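Local structure of probable thiamine pyrophosphokinase (Staphylococcus saprophyticus, 3L8M) at residues I153-V158 against V204-S209. The protein probably transfers a pyrophosphate group from ATP to thiamine, making thiamine diphosphate. Residues are numbered along the deposited sequence; the frame is centred on the assembly and turned at random.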
loop_
_atom_site.group_PDB
_atom_site.type_symbol
_atom_site.label_atom_id
_atom_site.label_comp_id
_atom_site.label_asym_id
_atom_site.label_seq_id
_atom_site.Cartn_x
_atom_site.Cartn_y
_atom_site.Cartn_z
ATOM N N ILE A 153 11.000 30.447 15.352
ATOM C CA ILE A 153 11.838 30.200 14.181
ATOM C C ILE A 153 13.174 30.897 14.364
ATOM O O ILE A 153 13.224 32.076 14.699
ATOM C CB ILE A 153 11.237 30.765 12.883
ATOM C CG1 ILE A 153 9.830 30.211 12.652
ATOM C CG2 ILE A 153 12.152 30.423 11.710
ATOM C CD1 ILE A 153 8.754 30.868 13.501
ATOM N N SER A 154 14.257 30.168 14.130
ATOM C CA SER A 154 15.582 30.741 14.262
ATOM C C SER A 154 16.453 30.313 13.093
ATOM O O SER A 154 16.265 29.240 12.519
ATOM C CB SER A 154 16.236 30.295 15.571
ATOM O OG SER A 154 15.394 30.570 16.676
ATOM N N PHE A 155 17.404 31.173 12.751
ATOM C CA PHE A 155 18.338 30.909 11.677
ATOM C C PHE A 155 19.755 31.009 12.231
ATOM O O PHE A 155 20.123 32.006 12.849
ATOM C CB PHE A 155 18.133 31.924 10.552
ATOM C CG PHE A 155 16.757 31.880 9.945
ATOM C CD1 PHE A 155 16.397 30.859 9.075
ATOM C CD2 PHE A 155 15.809 32.846 10.271
ATOM C CE1 PHE A 155 15.119 30.802 8.537
ATOM C CE2 PHE A 155 14.529 32.801 9.740
ATOM C CZ PHE A 155 14.180 31.777 8.873
ATOM N N ILE A 156 20.535 29.957 12.010
ATOM C CA ILE A 156 21.918 29.885 12.460
ATOM C C ILE A 156 22.800 29.742 11.223
ATOM O O ILE A 156 22.617 28.814 10.444
ATOM C CB ILE A 156 22.154 28.634 13.350
ATOM C CG1 ILE A 156 21.151 28.599 14.514
ATOM C CG2 ILE A 156 23.602 28.606 13.824
ATOM C CD1 ILE A 156 21.182 29.795 15.416
ATOM N N PRO A 157 23.760 30.659 11.018
ATOM C CA PRO A 157 24.618 30.536 9.838
ATOM C C PRO A 157 25.552 29.326 9.897
ATOM O O PRO A 157 25.914 28.851 10.977
ATOM C CB PRO A 157 25.371 31.865 9.821
ATOM C CG PRO A 157 25.440 32.226 11.273
ATOM C CD PRO A 157 24.048 31.908 11.743
ATOM N N VAL A 158 25.935 28.828 8.726
ATOM C CA VAL A 158 26.820 27.675 8.642
ATOM C C VAL A 158 28.180 28.085 8.081
ATOM O O VAL A 158 29.220 27.620 8.544
ATOM C CB VAL A 158 26.187 26.571 7.761
ATOM C CG1 VAL A 158 27.061 25.325 7.753
ATOM C CG2 VAL A 158 24.799 26.233 8.290
ATOM N N VAL A 204 22.406 28.821 6.022
ATOM C CA VAL A 204 21.935 28.833 7.403
ATOM C C VAL A 204 21.054 27.633 7.748
ATOM O O VAL A 204 20.342 27.094 6.896
ATOM C CB VAL A 204 21.116 30.107 7.711
ATOM C CG1 VAL A 204 21.927 31.350 7.367
ATOM C CG2 VAL A 204 19.799 30.079 6.933
ATOM N N LEU A 205 21.131 27.204 9.002
ATOM C CA LEU A 205 20.299 26.113 9.471
ATOM C C LEU A 205 19.039 26.796 9.981
ATOM O O LEU A 205 19.105 27.826 10.652
ATOM C CB LEU A 205 20.968 25.361 10.622
ATOM C CG LEU A 205 22.126 24.419 10.288
ATOM C CD1 LEU A 205 22.882 24.098 11.570
ATOM C CD2 LEU A 205 21.603 23.145 9.615
HETATM N N MSE A 206 17.886 26.255 9.635
HETATM C CA MSE A 206 16.654 26.836 10.119
HETATM C C MSE A 206 16.141 25.874 11.173
HETATM O O MSE A 206 16.089 24.672 10.933
HETATM C CB MSE A 206 15.637 26.968 8.994
HETATM C CG MSE A 206 14.244 27.290 9.496
HETATM SE SE MSE A 206 13.080 27.483 8.159
HETATM C CE MSE A 206 11.919 28.522 8.957
ATOM N N ILE A 207 15.788 26.395 12.343
ATOM C CA ILE A 207 15.294 25.552 13.417
ATOM C C ILE A 207 13.978 26.064 13.962
ATOM O O ILE A 207 13.884 27.195 14.431
ATOM C CB ILE A 207 16.325 25.446 14.556
ATOM C CG1 ILE A 207 15.694 24.777 15.773
ATOM C CG2 ILE A 207 16.842 26.817 14.925
ATOM C CD1 ILE A 207 16.703 24.386 16.812
ATOM N N ARG A 208 12.950 25.227 13.885
ATOM C CA ARG A 208 11.642 25.602 14.388
ATOM C C ARG A 208 11.423 24.945 15.738
ATOM O O ARG A 208 11.716 23.764 15.919
ATOM C CB ARG A 208 10.565 25.197 13.387
ATOM C CG ARG A 208 10.793 25.850 12.035
ATOM C CD ARG A 208 9.507 26.359 11.440
ATOM N NE ARG A 208 9.170 25.652 10.211
ATOM C CZ ARG A 208 8.135 25.961 9.438
ATOM N NH1 ARG A 208 7.339 26.971 9.774
ATOM N NH2 ARG A 208 7.894 25.261 8.333
ATOM N N SER A 209 10.927 25.720 16.693
ATOM C CA SER A 209 10.700 25.213 18.040
ATOM C C SER A 209 9.271 25.457 18.476
ATOM O O SER A 209 8.568 26.275 17.899
ATOM C CB SER A 209 11.648 25.901 19.032
ATOM O OG SER A 209 13.005 25.659 18.706
#
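Ser-154 and Ile-207 serve each other as both donor and acceptor. Ser-154 N reaches Ile-207 O at 3.0 Å, and Ile-207 N returns to Ser-154 O at 2.9 Å. The bond from Ile-207 N is the straighter, at 169°. Ile-156 and Leu-205 repeat the exchange two residues on along 153-158 and two back along 204-209, Ile-156 N lying 2.9 Å from Leu-205 O. Leu-205 N to Ile-156 O is a short 2.6 Å. Three of these four carbonyl oxygens also receive a CA-H; Leu-205 O, for instance, lies 3.3 Å from Phe-155 CA. At Ile-153, Phe-155 and Pro-157 the pairs with Arg-208, Met-206 (selenomethionine) and Val-204 are non-hydrogen-bonded; there the backbone of 204-209 bonds on its other side, Val-204 to Ile-137, Met-206 to Gln-135 and Arg-208 to Glu-133, all of strand 132-137. Strand 204-209 thus links strand 152-157, outermost in this chain, to the mixed sheet; 153-158 falls in the range assigned to the vitamin B1 binding domain of thiamin pyrophosphokinases. On the face carrying Phe-155, Met-206 runs alongside the ring, its chain extended from a CG anti to the backbone N (chi1 168°). This Met-aromatic contact is oblique, SE standing 5.1 Å from the ring centroid, while CG comes to 3.7 Å from Phe-155 CE1. The methyl CE then meets Ile-153 CG2, and Val-204 CG2 approaches the ring at CD1. The other face is lined by Ser-154 CB against Ile-207 CG2, with Leu-205 CG touching Val-158 CG2 at 3.8 Å where the chain leaves the strand.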